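Local atomic coordinates of uncharacterized protein (Deinococcus radiodurans, PDB entry 2A1V), a protein that is of unknown function but adopts the compact alpha-beta fold of the YjbR family and may, like some members of that family, bind DNA. Residues Asp12-Cys17 / Glu32-Lys37; Met46-Asp51 / Glu106-Ser111; Arg58-Val63 / Tyr83-Lys88; Pro76-Pro81 / Gly97-Glu102. One frame throughout, in Å; residues are numbered along the deposited sequence. Where two conformers were deposited one is given.

Contact 1. Residues Asp12-Cys17 / Glu32-Lys37; sequences DLRSVC and ETLVFK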
loop_
_atom_site.group_PDB
_atom_site.type_symbol
_atom_site.label_atom_id
_atom_site.label_comp_id
_atom_site.label_asym_id
_atom_site.label_seq_id
_atom_site.Cartn_x
_atom_site.Cartn_y
_atom_site.Cartn_z
ATOM N N ASP A 12 -6.535 -7.681 7.933
ATOM C CA ASP A 12 -6.702 -6.215 7.964
ATOM C C ASP A 12 -6.369 -5.566 6.577
ATOM O O ASP A 12 -7.074 -4.676 6.084
ATOM C CB ASP A 12 -5.797 -5.585 9.062
ATOM C CG ASP A 12 -6.278 -5.892 10.501
ATOM O OD1 ASP A 12 -7.492 -6.138 10.707
ATOM O OD2 ASP A 12 -5.441 -5.825 11.449
ATOM N N LEU A 13 -5.287 -6.049 5.965
ATOM C CA LEU A 13 -4.810 -5.535 4.697
ATOM C C LEU A 13 -5.716 -5.933 3.543
ATOM O O LEU A 13 -6.014 -5.098 2.697
ATOM C CB LEU A 13 -3.399 -6.043 4.420
ATOM C CG LEU A 13 -2.288 -5.712 5.432
ATOM C CD1 LEU A 13 -0.965 -6.283 4.920
ATOM C CD2 LEU A 13 -2.157 -4.223 5.690
ATOM N N ARG A 14 -6.138 -7.193 3.519
ATOM C CA ARG A 14 -7.140 -7.655 2.577
ATOM C C ARG A 14 -8.390 -6.809 2.659
ATOM O O ARG A 14 -8.928 -6.406 1.658
ATOM C CB ARG A 14 -7.495 -9.120 2.814
ATOM C CG ARG A 14 -6.427 -10.081 2.447
ATOM C CD ARG A 14 -6.914 -11.360 1.885
ATOM N NE ARG A 14 -5.807 -12.136 1.376
ATOM C CZ ARG A 14 -5.134 -13.003 2.076
ATOM N NH1 ARG A 14 -5.471 -13.231 3.327
ATOM N NH2 ARG A 14 -4.143 -13.660 1.532
ATOM N N SER A 15 -8.828 -6.532 3.873
ATOM C CA SER A 15 -10.052 -5.806 4.076
ATOM C C SER A 15 -10.010 -4.419 3.425
ATOM O O SER A 15 -11.061 -3.894 3.022
ATOM C CB SER A 15 -10.434 -5.715 5.585
ATOM O OG SER A 15 -9.694 -4.703 6.296
ATOM N N VAL A 16 -8.829 -3.807 3.370
ATOM C CA VAL A 16 -8.694 -2.485 2.788
ATOM C C VAL A 16 -8.615 -2.664 1.283
ATOM O O VAL A 16 -9.372 -2.047 0.531
ATOM C CB VAL A 16 -7.462 -1.753 3.341
ATOM C CG1 VAL A 16 -7.134 -0.513 2.484
ATOM C CG2 VAL A 16 -7.717 -1.370 4.797
ATOM N N CYS A 17 -7.766 -3.586 0.843
ATOM C CA CYS A 17 -7.489 -3.756 -0.603
ATOM C C CYS A 17 -8.658 -4.361 -1.400
ATOM O O CYS A 17 -8.797 -4.076 -2.555
ATOM C CB CYS A 17 -6.174 -4.547 -0.811
ATOM S SG CYS A 17 -4.789 -3.694 -0.107
ATOM N N GLU A 32 6.788 -16.187 0.533
ATOM C CA GLU A 32 5.454 -15.847 0.966
ATOM C C GLU A 32 5.162 -14.357 0.850
ATOM O O GLU A 32 4.336 -13.831 1.583
ATOM C CB GLU A 32 5.192 -16.328 2.408
ATOM C CG GLU A 32 5.923 -17.621 2.886
ATOM C CD GLU A 32 5.780 -18.854 1.981
ATOM O OE1 GLU A 32 5.104 -18.829 0.937
ATOM O OE2 GLU A 32 6.435 -19.870 2.298
ATOM N N THR A 33 5.848 -13.657 -0.057
ATOM C CA THR A 33 5.515 -12.257 -0.330
ATOM C C THR A 33 4.182 -12.089 -1.145
ATOM O O THR A 33 4.076 -12.342 -2.349
ATOM C CB THR A 33 6.710 -11.523 -0.983
ATOM O OG1 THR A 33 7.903 -11.712 -0.178
ATOM C CG2 THR A 33 6.404 -9.983 -1.079
ATOM N N LEU A 34 3.157 -11.693 -0.419
ATOM C CA LEU A 34 1.896 -11.253 -0.976
ATOM C C LEU A 34 2.033 -9.848 -1.606
ATOM O O LEU A 34 2.489 -8.890 -0.972
ATOM C CB LEU A 34 0.846 -11.231 0.123
ATOM C CG LEU A 34 -0.593 -10.888 -0.261
ATOM C CD1 LEU A 34 -1.240 -11.872 -1.315
ATOM C CD2 LEU A 34 -1.412 -10.847 1.017
ATOM N N VAL A 35 1.624 -9.764 -2.867
ATOM C CA VAL A 35 1.716 -8.540 -3.659
ATOM C C VAL A 35 0.320 -8.119 -4.134
ATOM O O VAL A 35 -0.436 -8.897 -4.690
ATOM C CB VAL A 35 2.671 -8.729 -4.844
ATOM C CG1 VAL A 35 2.892 -7.410 -5.581
ATOM C CG2 VAL A 35 4.024 -9.286 -4.387
ATOM N N PHE A 36 -0.024 -6.883 -3.832
ATOM C CA PHE A 36 -1.251 -6.256 -4.310
ATOM C C PHE A 36 -0.905 -5.394 -5.500
ATOM O O PHE A 36 -0.014 -4.528 -5.436
ATOM C CB PHE A 36 -1.933 -5.418 -3.227
ATOM C CG PHE A 36 -2.256 -6.184 -1.990
ATOM C CD1 PHE A 36 -1.326 -6.296 -0.962
ATOM C CD2 PHE A 36 -3.512 -6.772 -1.841
ATOM C CE1 PHE A 36 -1.616 -7.011 0.202
ATOM C CE2 PHE A 36 -3.839 -7.458 -0.673
ATOM C CZ PHE A 36 -2.894 -7.589 0.348
ATOM N N LYS A 37 -1.607 -5.651 -6.599
ATOM C CA LYS A 37 -1.386 -4.956 -7.856
ATOM C C LYS A 37 -2.724 -4.376 -8.310
ATOM O O LYS A 37 -3.794 -4.890 -7.952
ATOM C CB LYS A 37 -0.793 -5.913 -8.897
ATOM C CG LYS A 37 0.650 -6.379 -8.600
ATOM C CD LYS A 37 1.189 -7.391 -9.636
ATOM C CE LYS A 37 2.716 -7.572 -9.582
ATOM N NZ LYS A 37 3.304 -8.619 -10.522
#
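C17 and F36 form the tight part of this contact, a cysteine sulfur-aromatic pair that seats helix 10-17 on a face of the antiparallel sheet. C17 SG stands 4.0 Å from the centroid of the F36 ring and 19° off the ring normal, so the sulfur lies over the face, displaced toward the rim. C17 CB adds carbon packing, 3.6 Å from F36 CD2. F36 CB already points at the helix, and with CG anti to the carbonyl carbon (chi1 -57°) the ring turns a face to C17 SG, while L13 CB meets F36 CZ obliquely and at a longer 4.4 Å. An alanine in place of F36 would probably leave C17 SG without its aromatic partner and open a gap between the helix and strand 33-38.

Helix and strand segments run nearly parallel, 14° apart, with their axes 11.0 Å distant, a spacing filled by these buried side chains. The looser flank belongs to R14, which is partly exposed. Its guanidinium is engaged elsewhere, with NE in a salt bridge to E25 on strand 23-26. Toward strand 33-38 it offers little: the R14 and L34 side chains cross at about a right angle, R14 NH2 lying 4.0 Å from L34 CD2.

Contact 2. Residues Met46-Asp51 / Glu106-Ser111; sequences MYALTD and ELLRGS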
loop_
_atom_site.group_PDB
_atom_site.type_symbol
_atom_site.label_atom_id
_atom_site.label_comp_id
_atom_site.label_asym_id
_atom_site.label_seq_id
_atom_site.Cartn_x
_atom_site.Cartn_y
_atom_site.Cartn_z
ATOM N N MET A 46 2.193 -3.024 -9.006
ATOM C CA MET A 46 2.249 -3.220 -7.560
ATOM C C MET A 46 2.116 -1.926 -6.749
ATOM O O MET A 46 2.711 -0.905 -7.083
ATOM C CB MET A 46 3.506 -4.008 -7.137
ATOM C CG MET A 46 4.791 -3.365 -7.487
ATOM S SD MET A 46 6.285 -4.451 -7.438
ATOM C CE MET A 46 6.206 -5.015 -5.792
ATOM N N TYR A 47 1.323 -1.992 -5.674
ATOM C CA TYR A 47 1.168 -0.860 -4.792
ATOM C C TYR A 47 1.344 -1.195 -3.310
ATOM O O TYR A 47 1.375 -0.277 -2.499
ATOM C CB TYR A 47 -0.193 -0.161 -5.043
ATOM C CG TYR A 47 -1.411 -0.929 -4.594
ATOM C CD1 TYR A 47 -1.868 -0.848 -3.278
ATOM C CD2 TYR A 47 -2.112 -1.768 -5.488
ATOM C CE1 TYR A 47 -2.983 -1.572 -2.867
ATOM C CE2 TYR A 47 -3.212 -2.492 -5.076
ATOM C CZ TYR A 47 -3.659 -2.377 -3.772
ATOM O OH TYR A 47 -4.767 -3.088 -3.356
ATOM N N ALA A 48 1.363 -2.477 -2.945
ATOM C CA ALA A 48 1.651 -2.874 -1.565
ATOM C C ALA A 48 2.197 -4.299 -1.551
ATOM O O ALA A 48 1.839 -5.098 -2.410
ATOM C CB ALA A 48 0.462 -2.787 -0.733
ATOM N N LEU A 49 3.089 -4.603 -0.611
ATOM C CA LEU A 49 3.621 -5.956 -0.478
ATOM C C LEU A 49 3.857 -6.282 0.999
ATOM O O LEU A 49 4.245 -5.393 1.799
ATOM C CB LEU A 49 4.978 -6.119 -1.181
ATOM C CG LEU A 49 5.375 -5.644 -2.556
ATOM C CD1 LEU A 49 5.370 -4.097 -2.673
ATOM C CD2 LEU A 49 6.786 -6.253 -2.791
ATOM N N THR A 50 3.697 -7.544 1.358
ATOM C CA THR A 50 4.100 -7.981 2.708
ATOM C C THR A 50 4.460 -9.458 2.704
ATOM O O THR A 50 3.883 -10.217 1.935
ATOM C CB THR A 50 2.975 -7.715 3.786
ATOM O OG1 THR A 50 3.501 -7.835 5.142
ATOM C CG2 THR A 50 1.802 -8.643 3.556
ATOM N N ASP A 51 5.393 -9.854 3.570
ATOM C CA ASP A 51 5.820 -11.240 3.699
ATOM C C ASP A 51 5.001 -11.827 4.841
ATOM O O ASP A 51 5.174 -11.477 6.034
ATOM C CB ASP A 51 7.328 -11.321 3.931
ATOM C CG ASP A 51 7.826 -12.736 4.144
ATOM O OD1 ASP A 51 7.024 -13.726 4.177
ATOM O OD2 ASP A 51 9.058 -12.846 4.309
ATOM N N GLU A 106 -4.663 5.055 5.517
ATOM C CA GLU A 106 -4.482 6.139 4.569
ATOM C C GLU A 106 -3.215 6.010 3.713
ATOM O O GLU A 106 -3.214 6.434 2.529
ATOM C CB GLU A 106 -4.406 7.421 5.356
ATOM C CG GLU A 106 -4.345 8.699 4.533
ATOM C CD GLU A 106 -3.024 9.482 4.643
ATOM O OE1 GLU A 106 -2.625 9.862 5.789
ATOM O OE2 GLU A 106 -2.430 9.754 3.553
ATOM N N LEU A 107 -2.124 5.487 4.292
ATOM C CA LEU A 107 -0.898 5.322 3.499
ATOM C C LEU A 107 -1.120 4.229 2.493
ATOM O O LEU A 107 -0.676 4.362 1.349
ATOM C CB LEU A 107 0.328 5.015 4.332
ATOM C CG LEU A 107 0.766 6.177 5.215
ATOM C CD1 LEU A 107 1.896 5.643 6.174
ATOM C CD2 LEU A 107 1.178 7.329 4.390
ATOM N N LEU A 108 -1.880 3.208 2.884
ATOM C CA LEU A 108 -2.156 2.079 2.001
ATOM C C LEU A 108 -3.045 2.496 0.837
ATOM O O LEU A 108 -2.751 2.232 -0.309
ATOM C CB LEU A 108 -2.733 0.949 2.816
ATOM C CG LEU A 108 -3.182 -0.305 2.069
ATOM C CD1 LEU A 108 -2.104 -0.906 1.155
ATOM C CD2 LEU A 108 -3.666 -1.292 3.069
ATOM N N ARG A 109 -4.085 3.254 1.141
ATOM C CA ARG A 109 -4.936 3.866 0.107
ATOM C C ARG A 109 -4.171 4.866 -0.720
ATOM O O ARG A 109 -4.353 4.910 -1.927
ATOM C CB ARG A 109 -6.154 4.551 0.725
ATOM C CG ARG A 109 -7.090 3.546 1.308
ATOM C CD ARG A 109 -8.242 4.184 2.107
ATOM N NE ARG A 109 -9.418 3.363 1.838
ATOM C CZ ARG A 109 -10.601 3.830 1.459
ATOM N NH1 ARG A 109 -10.813 5.160 1.404
ATOM N NH2 ARG A 109 -11.569 2.953 1.164
ATOM N N GLY A 110 -3.277 5.619 -0.082
ATOM C CA GLY A 110 -2.461 6.571 -0.814
ATOM C C GLY A 110 -1.521 5.935 -1.841
ATOM O O GLY A 110 -1.279 6.505 -2.941
ATOM N N SER A 111 -0.951 4.779 -1.475
ATOM C CA SER A 111 0.005 4.068 -2.331
ATOM C C SER A 111 -0.726 3.591 -3.618
ATOM O O SER A 111 -0.273 3.835 -4.717
ATOM C CB SER A 111 0.624 2.878 -1.569
ATOM O OG SER A 111 1.517 2.144 -2.393
#
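Y47 and S111 are the closest CA pair, 5.6 Å between their CA atoms, where strand segment 46-51 and helix segment 106-111 cross with axes 7.9 Å apart and N-to-C directions at 137°. The strand carries a classic beta bulge here: Y47 and A48 both face F36 on the neighbouring strand, and the near-helical psi of Y47 (-13°) breaks the regular alternation. As a result, two consecutive side chains point toward the helix.

L108 meets both of them through one methyl. L108 CD1 lies 3.7 Å from A48 CB and 4.2 Å from Y47 CE1, reaching the tyrosine ring at its edge, near the ring plane, rather than over a face. Beyond the segments, Y112 packs edge-to-face with the Y47 ring, and Y47 OH is hydrogen-bonded to S23 OG, so the far end of the tyrosine is tied down as well.

The polar link of the contact comes from S111. Its OG is anti to the backbone N (chi1 178°), which carries the hydroxyl out from the helix to the strand, and it also accepts a hydrogen bond from K62 N on the next strand. The buried hydroxyl thus joins the helix to two adjacent strands, donating to the carbonyl of the bulge: S111 OG to Y47 O measures 2.4 Å, very short, so the exact length is doubtful.

Contact 3. Residues Arg58-Val63 / Tyr83-Lys88; sequences RLSLKV and YHLNKK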
loop_
_atom_site.group_PDB
_atom_site.type_symbol
_atom_site.label_atom_id
_atom_site.label_comp_id
_atom_site.label_asym_id
_atom_site.label_seq_id
_atom_site.Cartn_x
_atom_site.Cartn_y
_atom_site.Cartn_z
ATOM N N ARG A 58 5.602 -6.785 7.965
ATOM C CA ARG A 58 6.177 -5.576 7.408
ATOM C C ARG A 58 5.508 -5.242 6.090
ATOM O O ARG A 58 5.449 -6.060 5.168
ATOM C CB ARG A 58 7.702 -5.702 7.233
ATOM C CG ARG A 58 8.319 -6.374 8.431
ATOM C CD ARG A 58 9.607 -5.749 8.862
ATOM N NE ARG A 58 9.810 -6.067 10.282
ATOM C CZ ARG A 58 10.728 -5.490 11.038
ATOM N NH1 ARG A 58 11.558 -4.578 10.517
ATOM N NH2 ARG A 58 10.842 -5.867 12.316
ATOM N N LEU A 59 4.997 -4.014 6.047
ATOM C CA LEU A 59 4.216 -3.553 4.968
ATOM C C LEU A 59 5.013 -2.529 4.143
ATOM O O LEU A 59 5.376 -1.446 4.630
ATOM C CB LEU A 59 2.916 -2.948 5.514
ATOM C CG LEU A 59 1.991 -2.415 4.419
ATOM C CD1 LEU A 59 1.589 -3.530 3.493
ATOM C CD2 LEU A 59 0.765 -1.673 4.997
ATOM N N SER A 60 5.254 -2.894 2.892
ATOM C CA SER A 60 5.899 -2.012 1.933
ATOM C C SER A 60 4.849 -1.329 1.049
ATOM O O SER A 60 3.973 -1.976 0.521
ATOM C CB SER A 60 6.920 -2.778 1.076
ATOM O OG SER A 60 8.066 -3.182 1.843
ATOM N N LEU A 61 5.026 -0.034 0.868
ATOM C CA LEU A 61 4.087 0.777 0.135
ATOM C C LEU A 61 4.781 1.998 -0.483
ATOM O O LEU A 61 5.894 2.340 -0.114
ATOM C CB LEU A 61 2.901 1.188 1.046
ATOM C CG LEU A 61 3.145 1.924 2.372
ATOM C CD1 LEU A 61 3.408 3.390 2.172
ATOM C CD2 LEU A 61 1.951 1.748 3.317
ATOM N N LYS A 62 4.101 2.622 -1.449
ATOM C CA LYS A 62 4.645 3.758 -2.198
ATOM C C LYS A 62 4.172 5.037 -1.591
ATOM O O LYS A 62 2.998 5.147 -1.169
ATOM C CB LYS A 62 4.221 3.756 -3.683
ATOM C CG LYS A 62 4.537 2.478 -4.425
ATOM C CD LYS A 62 4.814 2.677 -5.936
ATOM C CE LYS A 62 6.079 3.430 -6.273
ATOM N NZ LYS A 62 6.354 3.343 -7.745
ATOM N N VAL A 63 5.075 6.010 -1.584
ATOM C CA VAL A 63 4.847 7.318 -0.942
ATOM C C VAL A 63 5.529 8.391 -1.750
ATOM O O VAL A 63 6.525 8.128 -2.382
ATOM C CB VAL A 63 5.450 7.422 0.502
ATOM C CG1 VAL A 63 4.714 6.567 1.496
ATOM C CG2 VAL A 63 6.937 7.087 0.501
ATOM N N TYR A 83 12.397 -2.154 1.562
ATOM C CA TYR A 83 13.200 -3.388 1.553
ATOM C C TYR A 83 13.192 -4.112 0.202
ATOM O O TYR A 83 12.162 -4.582 -0.251
ATOM C CB TYR A 83 12.654 -4.323 2.645
ATOM C CG TYR A 83 13.407 -5.603 2.740
ATOM C CD1 TYR A 83 14.707 -5.625 3.234
ATOM C CD2 TYR A 83 12.830 -6.819 2.302
ATOM C CE1 TYR A 83 15.421 -6.817 3.305
ATOM C CE2 TYR A 83 13.538 -8.012 2.368
ATOM C CZ TYR A 83 14.844 -7.987 2.875
ATOM O OH TYR A 83 15.575 -9.152 2.927
ATOM N N HIS A 84 14.363 -4.209 -0.421
ATOM C CA HIS A 84 14.507 -4.707 -1.794
ATOM C C HIS A 84 13.646 -3.935 -2.776
ATOM O O HIS A 84 13.176 -4.504 -3.765
ATOM C CB HIS A 84 14.146 -6.189 -1.893
ATOM C CG HIS A 84 15.144 -7.104 -1.252
ATOM N ND1 HIS A 84 15.089 -8.475 -1.399
ATOM C CD2 HIS A 84 16.206 -6.851 -0.449
ATOM C CE1 HIS A 84 16.093 -9.026 -0.741
ATOM N NE2 HIS A 84 16.782 -8.064 -0.149
ATOM N N LEU A 85 13.414 -2.646 -2.512
ATOM C CA LEU A 85 12.586 -1.859 -3.412
ATOM C C LEU A 85 13.267 -0.558 -3.703
ATOM O O LEU A 85 14.228 -0.228 -3.055
ATOM C CB LEU A 85 11.185 -1.594 -2.803
ATOM C CG LEU A 85 10.338 -2.817 -2.518
ATOM C CD1 LEU A 85 9.322 -2.551 -1.396
ATOM C CD2 LEU A 85 9.714 -3.377 -3.807
ATOM N N ASN A 86 12.717 0.196 -4.644
ATOM C CA ASN A 86 13.203 1.537 -4.999
ATOM C C ASN A 86 12.982 2.485 -3.840
ATOM O O ASN A 86 11.853 2.916 -3.592
ATOM C CB ASN A 86 12.429 2.032 -6.229
ATOM C CG ASN A 86 13.062 3.230 -6.884
ATOM O OD1 ASN A 86 13.736 4.004 -6.222
ATOM N ND2 ASN A 86 12.829 3.400 -8.209
ATOM N N LYS A 87 14.070 2.837 -3.151
ATOM C CA LYS A 87 13.948 3.551 -1.892
ATOM C C LYS A 87 13.696 5.057 -2.123
ATOM O O LYS A 87 13.450 5.792 -1.195
ATOM C CB LYS A 87 15.156 3.268 -0.982
ATOM C CG LYS A 87 15.195 1.807 -0.479
ATOM C CD LYS A 87 16.570 1.359 0.009
ATOM C CE LYS A 87 16.858 -0.110 -0.313
ATOM N NZ LYS A 87 16.307 -1.103 0.661
ATOM N N LYS A 88 13.718 5.496 -3.379
ATOM C CA LYS A 88 13.224 6.814 -3.721
ATOM C C LYS A 88 11.679 6.873 -3.535
ATOM O O LYS A 88 11.130 7.940 -3.299
ATOM C CB LYS A 88 13.569 7.161 -5.189
ATOM C CG LYS A 88 15.032 7.515 -5.464
ATOM C CD LYS A 88 15.341 8.004 -6.925
ATOM C CE LYS A 88 14.893 6.986 -8.032
ATOM N NZ LYS A 88 15.553 5.664 -7.890
#
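Y83, whose backbone N lies 4.5 Å from S60 OG, turns its ring away from strand 58-62 and against the imidazole of H84. Each ring lies partly over a face of the other: H84 CD2 is 3.7 Å above the Y83 plane, and Y83 CZ is 3.6 Å above the H84 plane, both offset toward the rim. Both residues are exposed, so the ring pair lies on the outer side of the loop that joins strands 79-81 and 90-94.

What meets the strand is L85. With CG anti to the carbonyl carbon (chi1 -62°), its CD1 methyl presses on S60 and lies 3.5 Å from S60 CB, tighter than usual for carbons. The S60 hydroxyl has its polar partner elsewhere, in T92 OG1 on strand 90-94, an oxygen that accepts a bond from Y83 N.

Farther along, the loop is braced from within by an Asx turn, N86 OD1 accepting from K88 N at 3.2 Å and 146°. K88 NZ donates to the same oxygen.

The chemistry implies a division of labour: a single leucine methyl makes the direct apolar contact with the strand, whereas T92 supplies the polar tie between S60 and the start of the loop.

Contact 4. Residues Pro76-Pro81 / Gly97-Glu102; sequences PQSIAP and GTVPAE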
loop_
_atom_site.group_PDB
_atom_site.type_symbol
_atom_site.label_atom_id
_atom_site.label_comp_id
_atom_site.label_asym_id
_atom_site.label_seq_id
_atom_site.Cartn_x
_atom_site.Cartn_y
_atom_site.Cartn_z
ATOM N N PRO A 76 11.082 6.621 13.237
ATOM C CA PRO A 76 12.370 6.042 12.763
ATOM C C PRO A 76 12.567 4.584 13.159
ATOM O O PRO A 76 13.268 3.823 12.468
ATOM C CB PRO A 76 13.423 6.912 13.443
ATOM C CG PRO A 76 12.691 7.559 14.619
ATOM C CD PRO A 76 11.262 7.664 14.267
ATOM N N GLN A 77 11.949 4.179 14.259
ATOM C CA GLN A 77 12.045 2.798 14.674
ATOM C C GLN A 77 11.081 1.873 13.900
ATOM O O GLN A 77 11.254 0.689 13.979
ATOM C CB GLN A 77 11.810 2.656 16.190
ATOM C CG GLN A 77 13.072 2.894 16.990
ATOM C CD GLN A 77 13.505 4.341 16.952
ATOM O OE1 GLN A 77 12.802 5.209 17.449
ATOM N NE2 GLN A 77 14.629 4.608 16.309
ATOM N N SER A 78 10.094 2.425 13.181
ATOM C CA SER A 78 8.970 1.670 12.572
ATOM C C SER A 78 8.802 1.818 11.048
ATOM O O SER A 78 8.087 1.003 10.387
ATOM C CB SER A 78 7.661 2.061 13.234
ATOM O OG SER A 78 7.612 1.603 14.567
ATOM N N ILE A 79 9.458 2.824 10.478
ATOM C CA ILE A 79 9.390 3.064 9.038
ATOM C C ILE A 79 10.775 3.200 8.479
ATOM O O ILE A 79 11.485 4.078 8.890
ATOM C CB ILE A 79 8.588 4.301 8.714
ATOM C CG1 ILE A 79 7.182 4.179 9.351
ATOM C CG2 ILE A 79 8.512 4.500 7.129
ATOM C CD1 ILE A 79 6.247 5.238 8.927
ATOM N N ALA A 80 11.128 2.296 7.560
ATOM C CA ALA A 80 12.423 2.168 6.941
ATOM C C ALA A 80 12.353 2.385 5.421
ATOM O O ALA A 80 11.295 2.235 4.807
ATOM C CB ALA A 80 12.978 0.738 7.222
ATOM N N PRO A 81 13.504 2.645 4.791
ATOM C CA PRO A 81 13.534 2.689 3.332
ATOM C C PRO A 81 13.018 1.336 2.768
ATOM O O PRO A 81 13.205 0.315 3.409
ATOM C CB PRO A 81 15.039 2.900 3.036
ATOM C CG PRO A 81 15.540 3.647 4.258
ATOM C CD PRO A 81 14.852 2.866 5.368
ATOM N N GLY A 97 1.728 -1.942 15.730
ATOM C CA GLY A 97 0.923 -1.068 16.550
ATOM C C GLY A 97 1.579 0.245 16.933
ATOM O O GLY A 97 0.945 1.081 17.578
ATOM N N THR A 98 2.818 0.462 16.466
ATOM C CA THR A 98 3.588 1.631 16.796
ATOM C C THR A 98 3.281 2.796 15.886
ATOM O O THR A 98 3.598 3.922 16.216
ATOM C CB THR A 98 5.121 1.326 16.764
ATOM O OG1 THR A 98 5.514 0.692 15.520
ATOM C CG2 THR A 98 5.476 0.426 17.886
ATOM N N VAL A 99 2.688 2.534 14.722
ATOM C CA VAL A 99 2.210 3.612 13.852
ATOM C C VAL A 99 0.670 3.548 13.876
ATOM O O VAL A 99 0.096 2.468 13.729
ATOM C CB VAL A 99 2.780 3.432 12.403
ATOM C CG1 VAL A 99 2.159 4.387 11.420
ATOM C CG2 VAL A 99 4.292 3.580 12.410
ATOM N N PRO A 100 0.000 4.694 14.104
ATOM C CA PRO A 100 -1.434 4.704 14.184
ATOM C C PRO A 100 -2.117 4.045 12.983
ATOM O O PRO A 100 -1.759 4.323 11.859
ATOM C CB PRO A 100 -1.752 6.213 14.237
ATOM C CG PRO A 100 -0.593 6.822 14.858
ATOM C CD PRO A 100 0.553 6.039 14.348
ATOM N N ALA A 101 -3.088 3.191 13.278
ATOM C CA ALA A 101 -3.844 2.418 12.303
ATOM C C ALA A 101 -4.469 3.284 11.216
ATOM O O ALA A 101 -4.514 2.892 10.035
ATOM C CB ALA A 101 -4.927 1.631 12.999
ATOM N N GLU A 102 -4.962 4.446 11.641
ATOM C CA GLU A 102 -5.646 5.335 10.710
ATOM C C GLU A 102 -4.629 5.890 9.703
ATOM O O GLU A 102 -4.908 5.874 8.513
ATOM C CB GLU A 102 -6.417 6.421 11.470
ATOM C CG GLU A 102 -7.003 7.549 10.645
ATOM C CD GLU A 102 -7.693 8.524 11.549
ATOM O OE1 GLU A 102 -8.813 8.204 11.986
ATOM O OE2 GLU A 102 -7.093 9.560 11.879
#
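S78 and T98 meet hydroxyl to hydroxyl, S78 OG and T98 OG1 lying 2.5 Å apart, very short for a hydrogen bond, so the exact length is doubtful. The pair closes the end of a beta-hairpin: edge strand 79-81 is antiparallel to strand 90-94, and the turn that follows the latter leads into helix 101-119. The remainder of this first shell is apolar. V99 CG2 sits 3.8 Å from S78 CB and 4.3 Å from I79 CG1, so one methyl of the valine touches two successive residues at the start of the edge strand.

Torsions explain how the groups meet. T98 OG1 stands between its backbone N and carbonyl carbon (chi1 51°), and S78 OG lies beside its own backbone N (chi1 -69°); these torsions turn the two hydroxyls toward each other.

The next shell fixes these residues in place. S78 is backbone-bonded to T94, and I79 touches L71 of helix 65-74 as well as V91 and V93 of strand 90-94. G97 adopts a phi of 91°, where a side chain would be jammed against the preceding carbonyl oxygen, which by itself calls for glycine. P100, one residue beyond V99, takes the N-cap position of helix 101-119. On the turn side, the threonine hydroxyl has a second partner besides S78, T98 OG1 being hydrogen-bonded to D96 OD1.

How the contacts relate
Contact 2 sits at the centre of the chain, and contact 1 is buried beside it, their centres about 8 Å apart; they join helices 101-119 and 10-17 to neighbouring strands of one sheet, and V16 packs on L108 between them. Contact 3 is partly buried and adjoins contact 2 through strands 43-51 and 58-62, where T50 OG1 bonds to R58 O. Contact 4 is the most peripheral yet largely buried; it holds the start of the helix used by contact 2 and meets contact 3 where K87 packs on P81. Chemistry varies with place: sulfur-aromatic packing in contact 1, a buried hydroxyl-carbonyl link in contact 2, a sparse methyl contact in contact 3, and a hydroxyl pair with valine packing in contact 4.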